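Local coordinates for initiator protein NS1 (Murine minute virus, PDB 4R94), which nicks viral DNA at the replication origin through this N-terminal nickase domain and, as a full-length protein, also unwinds DNA as an ATP-dependent helicase, at residues F28-E33 against C128-G133; E64-Q69 against T237-E242; W114-E119 against L229-G234. All coordinates share one frame; numbering follows the deposited sequence.

Interaction 1: residues F28-E33 against C128-G133; sequences FVFKNE and CHVLIG. With MG (magnesium ion), chain B.
Phe28 O is gripped from two directions across this strand pair. Val130 N donates to Phe28 O at 2.9 Å, tilted 32° from the carbonyl plane. Water 1 donates to Phe28 O at 2.8 Å and accepts from His129 ND1 at 2.9 Å. A softer CA-H...O contact from His129 CA reaches the same oxygen. The strands run antiparallel, with Phe28 facing Val130 and Phe30 facing Cys128 in hydrogen-bonded pairs. Between these two pairs Val29 and His129 form a non-hydrogen-bonded pair. Phe28 N to Val130 O, at 2.8 Å, is almost perfectly straight.

The sheet has two unlike faces here. On one, Val29 and His129 lie side by side and point the same way. Val29 CG2 sits 3.6 Å from His129 ND1. His129 CG is anti to the carbonyl carbon (chi1 -66°). His129 NE2 binds the magnesium ion at 2.2 Å. Glu119, His127 and waters 2, 3 and 4 complete the site. Cys128 and His129 lie in the predicted RCR-2 motif of rolling-circle initiator nucleases.

The other face is apolar. Phe30 CE1 meets Val130 CG2 at 3.6 Å, and Ile132 CG2 lies in the plane of the Phe28 ring, touching the edge at CE2 (3.6 Å). Val94 and Leu98 of helix 81-104 cover Val130.

The ND1 proton of His129 goes to water 1, which leaves the NE2 lone pair for magnesium. The backbone of strand 24-31, through one water, is thus a second hold on the rotation of a ring that magnesium grips at NE2.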
# COMPACT_ATOMS: atom_id res chain seq x y z
N PHE A 28 8.29 1.89 -0.20
CA PHE A 28 8.08 0.68 0.60
C PHE A 28 7.13 -0.29 -0.09
O PHE A 28 6.29 0.11 -0.90
CB PHE A 28 7.46 1.01 1.97
CG PHE A 28 8.30 1.91 2.83
CD1 PHE A 28 9.38 1.41 3.54
CD2 PHE A 28 7.99 3.26 2.94
CE1 PHE A 28 10.13 2.23 4.34
CE2 PHE A 28 8.75 4.10 3.76
CZ PHE A 28 9.84 3.58 4.43
N VAL A 29 7.24 -1.57 0.24
CA VAL A 29 6.19 -2.53 -0.10
C VAL A 29 5.74 -3.23 1.17
O VAL A 29 6.56 -3.73 1.95
CB VAL A 29 6.67 -3.56 -1.14
CG1 VAL A 29 5.58 -4.58 -1.40
CG2 VAL A 29 7.03 -2.86 -2.44
N PHE A 30 4.43 -3.22 1.40
CA PHE A 30 3.80 -3.96 2.48
C PHE A 30 3.31 -5.26 1.90
O PHE A 30 2.65 -5.27 0.85
CB PHE A 30 2.64 -3.17 3.09
CG PHE A 30 3.06 -2.00 3.96
CD1 PHE A 30 3.61 -0.85 3.41
CD2 PHE A 30 2.84 -2.04 5.34
CE1 PHE A 30 3.97 0.23 4.21
CE2 PHE A 30 3.18 -0.97 6.15
CZ PHE A 30 3.75 0.17 5.59
N LYS A 31 3.64 -6.37 2.54
CA LYS A 31 3.18 -7.65 2.01
C LYS A 31 2.90 -8.64 3.11
O LYS A 31 3.01 -8.32 4.29
CB LYS A 31 4.22 -8.23 1.05
CG LYS A 31 5.52 -8.58 1.72
CD LYS A 31 6.58 -8.91 0.67
CE LYS A 31 7.95 -9.04 1.28
NZ LYS A 31 9.00 -9.16 0.21
N ASN A 32 2.51 -9.84 2.72
CA ASN A 32 2.52 -10.95 3.66
C ASN A 32 2.94 -12.19 2.89
O ASN A 32 3.07 -12.16 1.67
CB ASN A 32 1.19 -11.14 4.39
CG ASN A 32 -0.00 -11.36 3.47
OD1 ASN A 32 0.12 -11.88 2.37
ND2 ASN A 32 -1.18 -10.98 3.94
N GLU A 33 3.26 -13.23 3.63
CA GLU A 33 3.69 -14.49 3.03
C GLU A 33 2.90 -15.58 3.71
O GLU A 33 2.41 -15.40 4.81
CB GLU A 33 5.20 -14.71 3.22
CG GLU A 33 6.03 -13.66 2.50
CD GLU A 33 7.51 -13.78 2.78
OE1 GLU A 33 7.90 -14.71 3.52
OE2 GLU A 33 8.27 -12.93 2.26
N CYS A 128 1.32 -4.13 -1.36
CA CYS A 128 0.91 -2.74 -1.40
C CYS A 128 2.13 -1.83 -1.44
O CYS A 128 2.94 -1.81 -0.51
CB CYS A 128 0.01 -2.44 -0.18
SG CYS A 128 -0.64 -0.78 -0.20
N HIS A 129 2.27 -1.11 -2.54
CA HIS A 129 3.30 -0.10 -2.68
C HIS A 129 2.94 1.16 -1.91
O HIS A 129 1.81 1.64 -1.98
CB HIS A 129 3.51 0.26 -4.14
CG HIS A 129 4.07 -0.86 -4.94
ND1 HIS A 129 5.42 -1.03 -5.12
CD2 HIS A 129 3.47 -1.87 -5.61
CE1 HIS A 129 5.63 -2.09 -5.89
NE2 HIS A 129 4.46 -2.62 -6.19
N VAL A 130 3.91 1.70 -1.20
CA VAL A 130 3.78 3.00 -0.56
C VAL A 130 4.95 3.90 -0.92
O VAL A 130 6.11 3.56 -0.69
CB VAL A 130 3.70 2.89 0.97
CG1 VAL A 130 3.56 4.29 1.59
CG2 VAL A 130 2.56 1.98 1.36
N LEU A 131 4.63 5.07 -1.46
CA LEU A 131 5.63 6.13 -1.60
C LEU A 131 5.33 7.16 -0.53
O LEU A 131 4.19 7.58 -0.38
CB LEU A 131 5.57 6.78 -2.99
CG LEU A 131 5.73 5.85 -4.19
CD1 LEU A 131 5.71 6.68 -5.49
CD2 LEU A 131 7.00 5.01 -4.07
N ILE A 132 6.34 7.59 0.23
CA ILE A 132 6.08 8.58 1.26
C ILE A 132 7.31 9.43 1.55
O ILE A 132 8.43 8.92 1.65
CB ILE A 132 5.58 7.91 2.58
CG1 ILE A 132 5.23 8.95 3.64
CG2 ILE A 132 6.62 6.92 3.11
CD1 ILE A 132 4.40 8.39 4.78
N GLY A 133 7.09 10.74 1.67
CA GLY A 133 8.18 11.65 1.96
C GLY A 133 7.67 13.05 2.27
O GLY A 133 6.45 13.29 2.37
MG MG B . 4.10 -4.30 -7.58
O HOH W 1 6.80 0.98 -3.52
O HOH W 2 5.93 -5.24 -7.10
O HOH W 3 3.47 -5.80 -8.98
O HOH W 4 5.20 -3.33 -9.01

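Interaction 2: residues E64-Q69 against T237-E242; sequences ETTWDQ and TNFLKE
Gln69 and Phe239 bring the two backbones closest, with their CA atoms 5.2 Å apart, where the C-terminal part of helix 54-70 meets a type I beta turn from Thr237 to Leu240. The Phe239 ring lies against the helix. Gln69 CB sits over one face of the Phe239 ring, 3.9 Å from the centroid and 24° off the normal, in a CH-pi contact offset toward the rim. The two side chains lie side by side and point the same way. Gln69 bends at chi2, which turns CD away from a straight run beyond CG. Its amide plane stands 69° from the ring.

The Thr66 side chain crosses that of Phe239 at about a right angle. Thr66 OG1 lies at the ring edge, 3.7 Å from Phe239 CE1. Thr66 CG2 presses on the turn backbone, 3.2 Å from Asn238 O. Thr66 OG1 also accepts a weak hydrogen bond from Asn238 ND2 at 3.4 Å. The stronger partner of that hydroxyl is Gly62 O, in its own helix.

The turn belongs to the connection from strand 227-232 to helix 242-252, so this contact joins that connection to a helix packed beside the sheet of the nickase domain. Asn238 OD1 accepts from the backbone N of Asp232, and this ties the turn back to the strand end.

Lys241 holds the N-cap position of helix 242-252. Its chain runs extended until chi4 (49°), where NZ swings aside; Lys241 NZ makes a weak hydrogen bond to Gln69 O at 3.2 Å. The nearby Phe239 O lies 3.3 Å from Gln69 O, but both are acceptors. Lys241 also touches Asp72 beyond the helix.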
# COMPACT_ATOMS: atom_id res chain seq x y z
N GLU A 64 -13.31 1.56 0.78
CA GLU A 64 -14.55 1.12 0.15
C GLU A 64 -15.06 2.15 -0.84
O GLU A 64 -15.40 1.81 -1.97
CB GLU A 64 -15.63 0.85 1.22
CG GLU A 64 -15.33 -0.35 2.09
CD GLU A 64 -16.16 -0.35 3.38
OE1 GLU A 64 -16.82 0.66 3.67
OE2 GLU A 64 -16.11 -1.36 4.09
N THR A 65 -15.11 3.40 -0.42
CA THR A 65 -15.66 4.44 -1.29
C THR A 65 -14.71 4.76 -2.44
O THR A 65 -15.15 5.06 -3.53
CB THR A 65 -16.01 5.70 -0.47
OG1 THR A 65 -17.10 5.37 0.39
CG2 THR A 65 -16.44 6.85 -1.36
N THR A 66 -13.42 4.64 -2.20
CA THR A 66 -12.45 4.79 -3.28
C THR A 66 -12.65 3.72 -4.34
O THR A 66 -12.64 4.01 -5.54
CB THR A 66 -11.01 4.75 -2.73
OG1 THR A 66 -10.78 5.91 -1.93
CG2 THR A 66 -9.99 4.71 -3.87
N TRP A 67 -12.85 2.48 -3.90
CA TRP A 67 -13.18 1.40 -4.82
C TRP A 67 -14.47 1.70 -5.58
O TRP A 67 -14.54 1.57 -6.80
CB TRP A 67 -13.31 0.06 -4.08
CG TRP A 67 -13.74 -1.07 -4.98
CD1 TRP A 67 -15.03 -1.40 -5.32
CD2 TRP A 67 -12.90 -2.01 -5.67
NE1 TRP A 67 -15.03 -2.49 -6.17
CE2 TRP A 67 -13.74 -2.88 -6.40
CE3 TRP A 67 -11.51 -2.20 -5.75
CZ2 TRP A 67 -13.25 -3.92 -7.19
CZ3 TRP A 67 -11.02 -3.24 -6.53
CH2 TRP A 67 -11.89 -4.09 -7.24
N ASP A 68 -15.50 2.10 -4.83
CA ASP A 68 -16.81 2.35 -5.44
C ASP A 68 -16.77 3.45 -6.50
O ASP A 68 -17.40 3.34 -7.56
CB ASP A 68 -17.84 2.71 -4.35
CG ASP A 68 -18.17 1.55 -3.43
OD1 ASP A 68 -17.99 0.38 -3.81
OD2 ASP A 68 -18.62 1.84 -2.29
N GLN A 69 -16.03 4.52 -6.24
CA GLN A 69 -16.04 5.66 -7.13
C GLN A 69 -15.13 5.43 -8.34
O GLN A 69 -15.27 6.07 -9.39
CB GLN A 69 -15.63 6.94 -6.38
CG GLN A 69 -16.44 7.23 -5.09
CD GLN A 69 -17.97 7.08 -5.23
OE1 GLN A 69 -18.59 7.76 -6.07
NE2 GLN A 69 -18.59 6.21 -4.37
N THR A 237 -5.74 10.81 -7.04
CA THR A 237 -5.87 9.66 -7.94
C THR A 237 -6.93 8.66 -7.50
O THR A 237 -7.36 7.85 -8.31
CB THR A 237 -4.52 8.90 -8.10
OG1 THR A 237 -4.11 8.34 -6.85
CG2 THR A 237 -3.43 9.84 -8.60
N ASN A 238 -7.38 8.76 -6.24
CA ASN A 238 -8.27 7.76 -5.62
C ASN A 238 -9.42 7.34 -6.50
O ASN A 238 -9.65 6.16 -6.72
CB ASN A 238 -8.90 8.30 -4.32
CG ASN A 238 -7.88 8.58 -3.24
OD1 ASN A 238 -6.87 9.23 -3.48
ND2 ASN A 238 -8.17 8.14 -2.03
N PHE A 239 -10.17 8.32 -7.00
CA PHE A 239 -11.44 8.00 -7.64
C PHE A 239 -11.31 7.80 -9.14
O PHE A 239 -12.31 7.57 -9.82
CB PHE A 239 -12.48 9.09 -7.36
CG PHE A 239 -12.84 9.26 -5.90
CD1 PHE A 239 -12.50 8.30 -4.94
CD2 PHE A 239 -13.54 10.38 -5.49
CE1 PHE A 239 -12.85 8.48 -3.60
CE2 PHE A 239 -13.89 10.57 -4.15
CZ PHE A 239 -13.55 9.61 -3.21
N LEU A 240 -10.09 7.86 -9.67
CA LEU A 240 -9.90 7.73 -11.11
C LEU A 240 -10.11 6.30 -11.63
O LEU A 240 -9.57 5.34 -11.08
CB LEU A 240 -8.50 8.20 -11.51
CG LEU A 240 -8.13 9.64 -11.15
CD1 LEU A 240 -6.74 9.98 -11.72
CD2 LEU A 240 -9.18 10.61 -11.69
N LYS A 241 -10.88 6.19 -12.71
CA LYS A 241 -11.05 4.92 -13.42
C LYS A 241 -9.78 4.64 -14.23
O LYS A 241 -8.99 5.56 -14.45
CB LYS A 241 -12.28 4.98 -14.32
CG LYS A 241 -13.57 5.30 -13.56
CD LYS A 241 -14.74 5.60 -14.49
CE LYS A 241 -16.06 5.55 -13.72
NZ LYS A 241 -16.00 6.35 -12.47
N GLU A 242 -9.59 3.40 -14.68
CA GLU A 242 -8.34 3.05 -15.37
C GLU A 242 -8.09 3.95 -16.57
O GLU A 242 -6.97 4.41 -16.78
CB GLU A 242 -8.30 1.59 -15.85
CG GLU A 242 -6.88 1.23 -16.36
CD GLU A 242 -6.72 -0.12 -17.06
OE1 GLU A 242 -7.44 -1.09 -16.74
OE2 GLU A 242 -5.83 -0.20 -17.95

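Interaction 3: residues W114-E119 against L229-G234; sequences WFVQHE and LSSDSG. With MG (magnesium ion), chain B.
Backbone hydrogen bonds join Val116 and Ser231 across two antiparallel strands. Val116 N donates to Ser231 O at 2.8 Å, and Ser231 N returns a bond to Val116 O. His118 N also donates to Leu229 O. CA-H...O contacts fill in between, the shortest from Ser230 CA to Val116 O at 3.1 Å.

At the far end the ladder switches to a side chain. Ser233 N still donates to Trp114 O, but Trp114 N donates to Ser233 OG at 3.0 Å. The chain turns just there: Asp232 OD1 accepts from Gly234 N in an Asx turn.

Among polar side chains, Ser230 OG donates to Gln117 OE1 at 2.5 Å, so short that the exact length is doubtful. Arg245 of helix 242-252 bonds to both oxygens. The other end of the same amide, Gln117 NE2, donates to the anti lone pair of Glu119 OE2 at 2.9 Å. That oxygen also forms a salt bridge with Lys214, while Glu119 OE1 binds the magnesium ion at 2.1 Å. Gln117 thus acts as a second-shell residue, consistent with a role in positioning Glu119.

Ring contacts gather at Trp114. Its CG sits between the backbone N and the carbonyl carbon (chi1 56°), the crowded position, and the indole lies over the backbone of Asp232 and Ser233. Ser233 CB lies 3.5 Å from the centroid of the Trp114 five-membered ring, 9° off its normal, a CH-pi contact. Asp232 C covers the same face, and Ser231 OG lies at the edge.

Strand 112-121 has strand 125-134 as its other neighbour. Helix 81-104 packs on the Trp114, Val116 and His118 face, where Lys95 bonds to Ser231 OG, and helix 54-70 covers Leu229.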
# COMPACT_ATOMS: atom_id res chain seq x y z
N TRP A 114 2.10 11.28 0.16
CA TRP A 114 2.14 9.83 0.03
C TRP A 114 1.20 9.31 -1.04
O TRP A 114 0.25 9.97 -1.45
CB TRP A 114 1.87 9.13 1.39
CG TRP A 114 0.58 9.48 2.10
CD1 TRP A 114 0.43 10.33 3.16
CD2 TRP A 114 -0.73 8.98 1.80
NE1 TRP A 114 -0.89 10.40 3.53
CE2 TRP A 114 -1.62 9.58 2.71
CE3 TRP A 114 -1.23 8.08 0.85
CZ2 TRP A 114 -2.99 9.31 2.70
CZ3 TRP A 114 -2.58 7.82 0.83
CH2 TRP A 114 -3.45 8.43 1.76
N PHE A 115 1.50 8.09 -1.47
CA PHE A 115 0.74 7.41 -2.50
C PHE A 115 0.74 5.94 -2.16
O PHE A 115 1.79 5.39 -1.81
CB PHE A 115 1.38 7.63 -3.89
CG PHE A 115 0.76 6.82 -5.00
CD1 PHE A 115 -0.39 7.25 -5.65
CD2 PHE A 115 1.33 5.62 -5.39
CE1 PHE A 115 -0.97 6.51 -6.67
CE2 PHE A 115 0.76 4.86 -6.42
CZ PHE A 115 -0.39 5.30 -7.05
N VAL A 116 -0.42 5.30 -2.27
CA VAL A 116 -0.58 3.90 -1.93
C VAL A 116 -1.18 3.17 -3.13
O VAL A 116 -2.13 3.67 -3.73
CB VAL A 116 -1.49 3.79 -0.68
CG1 VAL A 116 -2.03 2.39 -0.49
CG2 VAL A 116 -0.73 4.30 0.55
N GLN A 117 -0.63 2.01 -3.52
CA GLN A 117 -1.24 1.22 -4.59
C GLN A 117 -1.17 -0.28 -4.31
O GLN A 117 -0.08 -0.87 -4.18
CB GLN A 117 -0.59 1.51 -5.95
CG GLN A 117 -1.19 0.66 -7.06
CD GLN A 117 -1.08 1.35 -8.41
OE1 GLN A 117 -1.62 2.45 -8.60
NE2 GLN A 117 -0.41 0.71 -9.37
N HIS A 118 -2.34 -0.89 -4.23
CA HIS A 118 -2.46 -2.33 -4.04
C HIS A 118 -2.38 -3.04 -5.37
O HIS A 118 -3.09 -2.66 -6.31
CB HIS A 118 -3.77 -2.70 -3.38
CG HIS A 118 -3.94 -2.12 -2.01
ND1 HIS A 118 -3.67 -2.83 -0.87
CD2 HIS A 118 -4.33 -0.88 -1.62
CE1 HIS A 118 -3.92 -2.06 0.19
NE2 HIS A 118 -4.30 -0.87 -0.25
N GLU A 119 -1.57 -4.08 -5.42
CA GLU A 119 -1.32 -4.84 -6.64
C GLU A 119 -1.31 -6.36 -6.40
O GLU A 119 -1.33 -6.84 -5.26
CB GLU A 119 0.02 -4.43 -7.27
CG GLU A 119 0.11 -2.96 -7.64
CD GLU A 119 1.39 -2.59 -8.36
OE1 GLU A 119 2.39 -3.34 -8.27
OE2 GLU A 119 1.39 -1.52 -8.99
N LEU A 229 -6.43 -0.91 -6.38
CA LEU A 229 -6.91 0.26 -5.66
C LEU A 229 -5.71 1.16 -5.42
O LEU A 229 -4.63 0.65 -5.08
CB LEU A 229 -7.54 -0.17 -4.31
CG LEU A 229 -8.17 0.85 -3.38
CD1 LEU A 229 -9.56 1.20 -3.89
CD2 LEU A 229 -8.26 0.32 -1.95
N SER A 230 -5.87 2.47 -5.59
CA SER A 230 -4.82 3.42 -5.28
C SER A 230 -5.37 4.59 -4.50
O SER A 230 -6.57 4.85 -4.53
CB SER A 230 -4.13 3.93 -6.55
OG SER A 230 -3.75 2.85 -7.38
N SER A 231 -4.49 5.31 -3.82
CA SER A 231 -4.89 6.53 -3.12
C SER A 231 -3.69 7.40 -2.84
O SER A 231 -2.56 6.94 -2.84
CB SER A 231 -5.60 6.21 -1.81
OG SER A 231 -4.80 5.38 -0.98
N ASP A 232 -3.93 8.68 -2.56
CA ASP A 232 -2.81 9.53 -2.24
C ASP A 232 -3.22 10.60 -1.23
O ASP A 232 -4.40 10.75 -0.92
CB ASP A 232 -2.25 10.17 -3.52
CG ASP A 232 -3.28 10.99 -4.26
OD1 ASP A 232 -3.72 12.02 -3.71
OD2 ASP A 232 -3.64 10.61 -5.39
N SER A 233 -2.22 11.32 -0.74
CA SER A 233 -2.41 12.25 0.37
C SER A 233 -3.25 13.47 -0.03
O SER A 233 -3.71 14.22 0.84
CB SER A 233 -1.04 12.69 0.91
OG SER A 233 -0.20 13.13 -0.14
N GLY A 234 -3.46 13.65 -1.33
CA GLY A 234 -4.30 14.72 -1.84
C GLY A 234 -5.68 14.28 -2.32
O GLY A 234 -6.44 15.09 -2.86
MG MG B . 4.10 -4.30 -7.58
O HOH W 2 5.93 -5.24 -7.10
O HOH W 3 3.47 -5.80 -8.98
O HOH W 4 5.20 -3.33 -9.01

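Interactions 1 and 3 belong to one antiparallel sheet, with centres 10 Å apart. Strands 112-121 and 125-134 lie between strands 24-31 and 227-232, and His129 N bonds to Gln117 O at 2.9 Å. Each supplies a ligand to the same magnesium ion: His129 from interaction 1 and Glu119 from interaction 3, with waters 2, 3 and 4 common to both. The Gln117 side chain lies about 7 Å from that of Tyr210, the nuclease active-site residue. Interaction 2 lies away from the annotated sites and about 10 Å, nearest atoms, from interaction 1. It touches interaction 3 directly, where Thr237 N bonds to Asp232 OD2 at 2.7 Å.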